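Putative neuraminyllactose-binding hemagglutinin homolog (Helicobacter pylori, PDB 3BGH) is an outer-membrane lipoprotein of uncertain function, named as the adhesin HpaA and thought to bind the sialylated sugar N-acetylneuraminyllactose. Local coordinates at residues V19-F23 / R191-N195; N49-P53 / V106-E110; S63-L68 / Y198-M202. The contacts are given in a common frame with arbitrary orientation. Numbering follows the deposited sequence.

Contact 1 (V19-F23 / R191-N195)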
loop_
_atom_site.group_PDB
_atom_site.type_symbol
_atom_site.label_atom_id
_atom_site.label_comp_id
_atom_site.label_asym_id
_atom_site.label_seq_id
_atom_site.Cartn_x
_atom_site.Cartn_y
_atom_site.Cartn_z
ATOM N N VAL A 19 2.546 18.012 -17.098
ATOM C CA VAL A 19 1.346 17.211 -16.749
ATOM C C VAL A 19 0.606 17.922 -15.629
ATOM O O VAL A 19 1.218 18.331 -14.666
ATOM C CB VAL A 19 1.734 15.740 -16.349
ATOM C CG1 VAL A 19 0.597 15.035 -15.604
ATOM C CG2 VAL A 19 2.142 14.928 -17.588
ATOM N N GLU A 20 -0.700 18.104 -15.761
ATOM C CA GLU A 20 -1.481 18.706 -14.679
ATOM C C GLU A 20 -2.369 17.644 -14.042
ATOM O O GLU A 20 -2.623 16.597 -14.653
ATOM C CB GLU A 20 -2.292 19.913 -15.167
ATOM C CG GLU A 20 -1.732 21.303 -14.699
ATOM C CD GLU A 20 -0.482 21.758 -15.474
ATOM O OE1 GLU A 20 0.411 22.412 -14.859
ATOM O OE2 GLU A 20 -0.399 21.459 -16.695
ATOM N N LEU A 21 -2.804 17.882 -12.809
ATOM C CA LEU A 21 -3.644 16.911 -12.139
ATOM C C LEU A 21 -4.859 16.667 -13.019
ATOM O O LEU A 21 -5.330 17.578 -13.685
ATOM C CB LEU A 21 -4.079 17.418 -10.783
ATOM C CG LEU A 21 -3.107 17.288 -9.620
ATOM C CD1 LEU A 21 -3.773 17.849 -8.352
ATOM C CD2 LEU A 21 -2.703 15.849 -9.425
ATOM N N HIS A 22 -5.362 15.440 -13.059
ATOM C CA HIS A 22 -6.562 15.197 -13.833
ATOM C C HIS A 22 -7.488 14.185 -13.205
ATOM O O HIS A 22 -7.661 13.084 -13.723
ATOM C CB HIS A 22 -6.245 14.831 -15.278
ATOM C CG HIS A 22 -7.408 15.019 -16.198
ATOM N ND1 HIS A 22 -7.967 13.980 -16.916
ATOM C CD2 HIS A 22 -8.151 16.120 -16.483
ATOM C CE1 HIS A 22 -8.987 14.439 -17.625
ATOM N NE2 HIS A 22 -9.117 15.734 -17.381
ATOM N N PHE A 23 -8.110 14.585 -12.092
ATOM C CA PHE A 23 -9.014 13.705 -11.378
ATOM C C PHE A 23 -10.432 13.814 -11.977
ATOM O O PHE A 23 -11.358 14.291 -11.344
ATOM C CB PHE A 23 -8.908 13.954 -9.856
ATOM C CG PHE A 23 -7.478 13.790 -9.300
ATOM C CD1 PHE A 23 -6.458 13.201 -10.065
ATOM C CD2 PHE A 23 -7.160 14.211 -8.008
ATOM C CE1 PHE A 23 -5.159 13.048 -9.554
ATOM C CE2 PHE A 23 -5.858 14.044 -7.480
ATOM C CZ PHE A 23 -4.871 13.463 -8.250
ATOM N N ARG A 191 2.096 13.437 -9.931
ATOM C CA ARG A 191 0.957 13.854 -10.714
ATOM C C ARG A 191 0.477 12.790 -11.721
ATOM O O ARG A 191 -0.731 12.516 -11.805
ATOM C CB ARG A 191 1.261 15.210 -11.349
ATOM C CG ARG A 191 0.414 16.299 -10.760
ATOM C CD ARG A 191 1.116 17.614 -10.496
ATOM N NE ARG A 191 1.323 18.396 -11.703
ATOM C CZ ARG A 191 1.666 19.686 -11.719
ATOM N NH1 ARG A 191 1.812 20.383 -10.588
ATOM N NH2 ARG A 191 1.848 20.290 -12.884
ATOM N N LYS A 192 1.423 12.173 -12.436
ATOM C CA LYS A 192 1.151 11.103 -13.425
ATOM C C LYS A 192 0.646 9.831 -12.793
ATOM O O LYS A 192 -0.323 9.246 -13.265
ATOM C CB LYS A 192 2.400 10.774 -14.244
ATOM C CG LYS A 192 2.769 11.817 -15.316
ATOM C CD LYS A 192 3.768 11.269 -16.301
ATOM C CE LYS A 192 5.192 11.663 -15.923
ATOM N NZ LYS A 192 6.200 10.841 -16.688
ATOM N N ILE A 193 1.294 9.415 -11.712
ATOM C CA ILE A 193 0.926 8.206 -11.011
ATOM C C ILE A 193 -0.473 8.316 -10.429
ATOM O O ILE A 193 -1.287 7.394 -10.594
ATOM C CB ILE A 193 1.991 7.847 -9.932
ATOM C CG1 ILE A 193 3.242 7.280 -10.634
ATOM C CG2 ILE A 193 1.414 6.899 -8.876
ATOM C CD1 ILE A 193 4.508 7.215 -9.783
ATOM N N MET A 194 -0.745 9.453 -9.777
ATOM C CA MET A 194 -2.052 9.738 -9.189
ATOM C C MET A 194 -3.161 9.802 -10.252
ATOM O O MET A 194 -4.248 9.299 -10.012
ATOM C CB MET A 194 -2.067 11.048 -8.358
ATOM C CG MET A 194 -0.951 11.242 -7.352
ATOM S SD MET A 194 -1.623 11.640 -5.747
ATOM C CE MET A 194 -2.106 9.964 -5.373
ATOM N N ASN A 195 -2.908 10.451 -11.391
ATOM C CA ASN A 195 -3.889 10.447 -12.473
ATOM C C ASN A 195 -4.209 9.044 -12.916
ATOM O O ASN A 195 -5.363 8.747 -13.157
ATOM C CB ASN A 195 -3.450 11.263 -13.700
ATOM C CG ASN A 195 -3.451 12.761 -13.437
ATOM O OD1 ASN A 195 -4.084 13.233 -12.494
ATOM N ND2 ASN A 195 -2.720 13.506 -14.244
#

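Contact 2 (N49-P53 / V106-E110)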
loop_
_atom_site.group_PDB
_atom_site.type_symbol
_atom_site.label_atom_id
_atom_site.label_comp_id
_atom_site.label_asym_id
_atom_site.label_seq_id
_atom_site.Cartn_x
_atom_site.Cartn_y
_atom_site.Cartn_z
ATOM N N ASN A 49 1.046 8.928 1.659
ATOM C CA ASN A 49 2.339 8.972 2.343
ATOM C C ASN A 49 3.005 10.354 2.168
ATOM O O ASN A 49 2.460 11.223 1.493
ATOM C CB ASN A 49 3.253 7.832 1.869
ATOM C CG ASN A 49 3.852 8.087 0.498
ATOM O OD1 ASN A 49 3.168 8.509 -0.416
ATOM N ND2 ASN A 49 5.125 7.801 0.350
ATOM N N LYS A 50 4.183 10.551 2.764
ATOM C CA LYS A 50 4.757 11.907 2.974
ATOM C C LYS A 50 5.138 12.686 1.699
ATOM O O LYS A 50 5.255 13.910 1.686
ATOM C CB LYS A 50 5.958 11.806 3.919
ATOM C CG LYS A 50 7.264 11.314 3.315
ATOM C CD LYS A 50 8.338 11.293 4.399
ATOM C CE LYS A 50 9.677 10.743 3.874
ATOM N NZ LYS A 50 10.729 10.532 4.984
ATOM N N VAL A 51 5.301 11.943 0.622
ATOM C CA VAL A 51 5.760 12.440 -0.665
ATOM C C VAL A 51 4.650 13.200 -1.423
ATOM O O VAL A 51 4.943 14.056 -2.275
ATOM C CB VAL A 51 6.335 11.217 -1.403
ATOM C CG1 VAL A 51 5.840 11.073 -2.826
ATOM C CG2 VAL A 51 7.869 11.196 -1.261
ATOM N N ILE A 52 3.395 12.907 -1.069
ATOM C CA ILE A 52 2.188 13.437 -1.739
ATOM C C ILE A 52 1.565 14.675 -1.005
ATOM O O ILE A 52 1.239 14.589 0.160
ATOM C CB ILE A 52 1.091 12.321 -1.894
ATOM C CG1 ILE A 52 1.614 11.157 -2.728
ATOM C CG2 ILE A 52 -0.191 12.881 -2.511
ATOM C CD1 ILE A 52 0.728 9.870 -2.724
ATOM N N PRO A 53 1.422 15.816 -1.683
ATOM C CA PRO A 53 0.801 16.994 -1.045
ATOM C C PRO A 53 -0.623 16.718 -0.565
ATOM O O PRO A 53 -1.397 16.086 -1.273
ATOM C CB PRO A 53 0.784 18.055 -2.160
ATOM C CG PRO A 53 1.918 17.572 -3.145
ATOM C CD PRO A 53 1.877 16.076 -3.065
ATOM N N VAL A 106 -2.898 5.469 -0.704
ATOM C CA VAL A 106 -1.993 5.431 -1.832
ATOM C C VAL A 106 -0.679 6.050 -1.398
ATOM O O VAL A 106 -0.655 7.068 -0.711
ATOM C CB VAL A 106 -2.589 6.063 -3.131
ATOM C CG1 VAL A 106 -2.914 7.508 -2.942
ATOM C CG2 VAL A 106 -1.609 5.918 -4.298
ATOM N N ALA A 107 0.419 5.396 -1.745
ATOM C CA ALA A 107 1.731 5.867 -1.376
ATOM C C ALA A 107 2.599 5.831 -2.604
ATOM O O ALA A 107 2.416 4.991 -3.478
ATOM C CB ALA A 107 2.303 5.008 -0.284
ATOM N N ILE A 108 3.525 6.774 -2.683
ATOM C CA ILE A 108 4.484 6.790 -3.763
ATOM C C ILE A 108 5.919 6.559 -3.209
ATOM O O ILE A 108 6.364 7.189 -2.244
ATOM C CB ILE A 108 4.291 8.045 -4.641
ATOM C CG1 ILE A 108 2.993 7.852 -5.422
ATOM C CG2 ILE A 108 5.458 8.241 -5.617
ATOM C CD1 ILE A 108 2.428 9.037 -6.049
ATOM N N LEU A 109 6.585 5.564 -3.784
ATOM C CA LEU A 109 7.980 5.275 -3.493
ATOM C C LEU A 109 8.829 5.899 -4.578
ATOM O O LEU A 109 8.489 5.875 -5.751
ATOM C CB LEU A 109 8.208 3.780 -3.463
ATOM C CG LEU A 109 7.749 3.017 -2.221
ATOM C CD1 LEU A 109 6.232 3.027 -2.030
ATOM C CD2 LEU A 109 8.237 1.617 -2.358
ATOM N N GLU A 110 9.943 6.471 -4.159
ATOM C CA GLU A 110 10.795 7.245 -5.045
ATOM C C GLU A 110 12.095 6.515 -5.268
ATOM O O GLU A 110 12.537 5.763 -4.395
ATOM C CB GLU A 110 11.041 8.652 -4.465
ATOM C CG GLU A 110 9.770 9.506 -4.506
ATOM C CD GLU A 110 9.944 10.908 -3.963
ATOM O OE1 GLU A 110 10.952 11.181 -3.284
ATOM O OE2 GLU A 110 9.048 11.749 -4.222
#

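Contact 3 (S63-L68 / Y198-M202)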
loop_
_atom_site.group_PDB
_atom_site.type_symbol
_atom_site.label_atom_id
_atom_site.label_comp_id
_atom_site.label_asym_id
_atom_site.label_seq_id
_atom_site.Cartn_x
_atom_site.Cartn_y
_atom_site.Cartn_z
ATOM N N SER A 63 -12.979 14.622 -5.939
ATOM C CA SER A 63 -13.396 14.229 -7.271
ATOM C C SER A 63 -14.162 12.906 -7.322
ATOM O O SER A 63 -15.131 12.799 -8.062
ATOM C CB SER A 63 -12.219 14.223 -8.218
ATOM O OG SER A 63 -11.619 15.499 -8.177
ATOM N N LEU A 64 -13.740 11.919 -6.531
ATOM C CA LEU A 64 -14.336 10.575 -6.537
ATOM C C LEU A 64 -15.754 10.671 -6.023
ATOM O O LEU A 64 -16.674 10.018 -6.501
ATOM C CB LEU A 64 -13.535 9.594 -5.647
ATOM C CG LEU A 64 -12.246 8.912 -6.122
ATOM C CD1 LEU A 64 -11.764 7.905 -5.068
ATOM C CD2 LEU A 64 -12.431 8.166 -7.458
ATOM N N PHE A 65 -15.902 11.526 -5.026
ATOM C CA PHE A 65 -17.147 11.732 -4.328
ATOM C C PHE A 65 -18.187 12.352 -5.280
ATOM O O PHE A 65 -19.324 11.883 -5.369
ATOM C CB PHE A 65 -16.830 12.630 -3.148
ATOM C CG PHE A 65 -17.913 12.730 -2.140
ATOM C CD1 PHE A 65 -18.665 11.622 -1.788
ATOM C CD2 PHE A 65 -18.167 13.947 -1.523
ATOM C CE1 PHE A 65 -19.676 11.720 -0.832
ATOM C CE2 PHE A 65 -19.171 14.065 -0.575
ATOM C CZ PHE A 65 -19.933 12.952 -0.222
ATOM N N LEU A 66 -17.795 13.371 -6.032
ATOM C CA LEU A 66 -18.767 14.091 -6.844
ATOM C C LEU A 66 -19.090 13.253 -8.053
ATOM O O LEU A 66 -20.260 13.058 -8.387
ATOM C CB LEU A 66 -18.263 15.478 -7.261
ATOM C CG LEU A 66 -17.904 16.502 -6.165
ATOM C CD1 LEU A 66 -17.258 17.699 -6.812
ATOM C CD2 LEU A 66 -19.110 16.933 -5.323
ATOM N N GLN A 67 -18.052 12.720 -8.676
ATOM C CA GLN A 67 -18.205 11.846 -9.806
ATOM C C GLN A 67 -19.036 10.596 -9.541
ATOM O O GLN A 67 -19.808 10.176 -10.388
ATOM C CB GLN A 67 -16.854 11.466 -10.327
ATOM C CG GLN A 67 -16.106 12.638 -10.930
ATOM C CD GLN A 67 -15.523 12.252 -12.251
ATOM O OE1 GLN A 67 -14.373 11.797 -12.326
ATOM N NE2 GLN A 67 -16.336 12.359 -13.308
ATOM N N LEU A 68 -18.869 9.985 -8.382
ATOM C CA LEU A 68 -19.673 8.836 -8.053
ATOM C C LEU A 68 -21.122 9.228 -7.834
ATOM O O LEU A 68 -22.019 8.447 -8.120
ATOM C CB LEU A 68 -19.123 8.095 -6.849
ATOM C CG LEU A 68 -18.147 7.062 -7.357
ATOM C CD1 LEU A 68 -17.265 6.602 -6.206
ATOM C CD2 LEU A 68 -18.908 5.873 -8.069
ATOM N N TYR A 198 -6.309 7.472 -10.285
ATOM C CA TYR A 198 -7.665 7.992 -10.250
ATOM C C TYR A 198 -8.484 7.338 -11.371
ATOM O O TYR A 198 -9.577 6.865 -11.118
ATOM C CB TYR A 198 -7.711 9.521 -10.393
ATOM C CG TYR A 198 -9.136 10.030 -10.249
ATOM C CD1 TYR A 198 -9.643 10.408 -9.016
ATOM C CD2 TYR A 198 -9.993 10.070 -11.345
ATOM C CE1 TYR A 198 -10.949 10.863 -8.897
ATOM C CE2 TYR A 198 -11.294 10.515 -11.232
ATOM C CZ TYR A 198 -11.769 10.898 -10.016
ATOM O OH TYR A 198 -13.084 11.321 -9.920
ATOM N N HIS A 199 -7.939 7.318 -12.587
ATOM C CA HIS A 199 -8.557 6.676 -13.741
ATOM C C HIS A 199 -8.908 5.206 -13.408
ATOM O O HIS A 199 -10.075 4.847 -13.494
ATOM C CB HIS A 199 -7.647 6.803 -14.987
ATOM C CG HIS A 199 -8.183 6.132 -16.225
ATOM N ND1 HIS A 199 -9.099 6.730 -17.072
ATOM C CD2 HIS A 199 -7.882 4.932 -16.789
ATOM C CE1 HIS A 199 -9.360 5.922 -18.086
ATOM N NE2 HIS A 199 -8.630 4.826 -17.943
ATOM N N LYS A 200 -7.922 4.391 -12.980
ATOM C CA LYS A 200 -8.186 3.010 -12.573
ATOM C C LYS A 200 -9.286 2.842 -11.509
ATOM O O LYS A 200 -10.098 1.914 -11.638
ATOM C CB LYS A 200 -6.912 2.280 -12.109
ATOM C CG LYS A 200 -7.141 0.776 -11.873
ATOM C CD LYS A 200 -5.952 0.041 -11.210
ATOM C CE LYS A 200 -6.133 -1.491 -11.225
ATOM N NZ LYS A 200 -4.938 -2.281 -10.774
ATOM N N VAL A 201 -9.320 3.695 -10.475
ATOM C CA VAL A 201 -10.388 3.560 -9.453
ATOM C C VAL A 201 -11.797 3.779 -10.077
ATOM O O VAL A 201 -12.714 2.977 -9.893
ATOM C CB VAL A 201 -10.196 4.488 -8.170
ATOM C CG1 VAL A 201 -11.375 4.397 -7.271
ATOM C CG2 VAL A 201 -8.965 4.074 -7.386
ATOM N N MET A 202 -11.953 4.873 -10.791
ATOM C CA MET A 202 -13.244 5.193 -11.370
ATOM C C MET A 202 -13.722 4.111 -12.342
ATOM O O MET A 202 -14.893 3.771 -12.326
ATOM C CB MET A 202 -13.200 6.559 -12.045
ATOM C CG MET A 202 -13.332 7.751 -11.079
ATOM S SD MET A 202 -14.823 7.742 -10.115
ATOM C CE MET A 202 -16.044 7.734 -11.413
#

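Contact 1 (V19-F23 / R191-N195)
This is a loop-on-helix contact, largely polar in character, in which the extended start of the modelled chain lies along helix 186-208. Arg191 holds the first residues: its NE and NH2 both donate to Val19 O, at 3.0 and 2.7 Å, and NH2 also makes a salt bridge to Glu20 OE1 at 3.2 Å. One helical turn on, Asn195 takes over. Asn195 ND2 donates to Glu20 O at 3.1 Å and Asn195 OD1 accepts from His22 N at 2.6 Å, so one amide bonds the main chain on either side of Leu21. Leu21 CD2 also rests on Arg191 CG at 3.4 Å. Phe23 turns inward, its CZ 3.7 Å from Met194 CB, and continues among Phe60 and Tyr198. In the fold, the N-terminal segment thus forms a layer on helix 186-208, which in turn packs on the mixed beta sheet through Ile193, set against Ile108, Ser128 and Ile155.

Contact 2 (N49-P53 / V106-E110)
Hydrogen bonding to main chain comes first, and Asn49 does all of it for the segment 49-53. Its side-chain amide lies along the backbone of strand 98-114 and pairs twice with one residue: Asn49 OD1 accepts from Ile108 N at 2.9 Å, and Asn49 ND2 donates to Ile108 O at 2.9 Å. Just before this, Asn49 N reaches Val106 O in a weak bond at 3.5 Å. Strand 38-48 has ended here, so the amide carries the parallel pairing one step further, while the backbone leaves in a type I beta turn from Asn49 to Ile52, closed by Ile52 N to Asn49 O at 3.2 Å.

The apolar part comes from the second half of that turn, where Val51 and Ile52 point toward the strand. Val51 CG1 packs on Ile108 CB at 3.9 Å. Ile52 CD1 touches Ile108 CD1 at 3.8 Å and, more loosely, Val106 CG1 at 4.3 Å. Farther along the strand, Val51 CG2 lies 3.2 Å from Glu110 OE2, a close approach between a methyl group and a carboxylate.

The turn is the link between strand 38-48 and helix 54-73, with Pro53 at the helix N-cap, at the first corner of a beta-alpha-beta crossover that returns through strand 78-82. Met194 of helix 186-208 covers Ile52 and Val106, while strand 123-137 continues the sheet beyond Ala107 and Leu109. Glu47 of the second subunit accepts hydrogen bonds from Lys50 N and Asn49 ND2, which places this corner at the dimer interface.

Contact 3 (S63-L68 / Y198-M202)
Helices 54-73 and 186-208 run side by side here in roughly the same direction, with the axes of the two short segments 34° apart and 11.4 Å at closest approach. That spacing is generous, and large side chains fill it.

Tyr198 comes first and reaches right across. Tyr198 OH donates to Gln67 OE1 at 2.8 Å, a buried hydrogen bond between the helices; the same Gln67 oxygen also accepts from Tyr25 N, which ties the incoming loop into the pair. On the way the ring passes Leu64, whose CD2 sits 3.4 Å from CE1 of Tyr198, and the tyrosine OH comes to 3.5 Å from Ser63 CB.

Val201, nearly one turn later, brings CG1 to 3.9 Å from Leu64 CD2, a second apolar contact to the same methyl group.

Met202 closes the walk. It lies one turn beyond Tyr198, with Met202 N hydrogen-bonded to Tyr198 O at 3.1 Å, and so presents its side chain to the same groove. Met202 SD is 3.6 Å from Leu64 CD2 and 4.4 Å from Leu68 CG, while Met202 CE reaches Gln67 CB at 4.0 Å. Leu64 is therefore the residue wedged among all three partners, and Leu64 and Met202 bring the two backbones nearest, with CA atoms 7.3 Å apart.

Helix 54-73 lies over the sheet: Leu64 and Leu68 rest on Met102 of strand 98-114, and Leu68 also on Leu41 of strand 38-48. Tyr198 meets Phe60 edge-to-face and is covered by Phe23 from the N-terminal loop.

In the fold
Helix 186-208 ties the set together. Contacts 1 and 3 use successive parts of it, and Phe23 joins them by packing on Ser63 and Tyr198. Met194 and Ile193 of the helix also pack on contact 2, with Met194 CE 3.5 Å from Val106 CG1. Contact 3 is the most central, its centre about 5 Å from the centre of the chain, fully buried and largely apolar around one hydrogen bond. Contact 1 is only partly buried and relies on charge and amide groups. Contact 2 is buried yet centred about 17 Å from that point, mixing amide-to-backbone pairing with aliphatic packing at the dimer interface. Contacts 2 and 3 do not touch, though helix 54-73 runs between them.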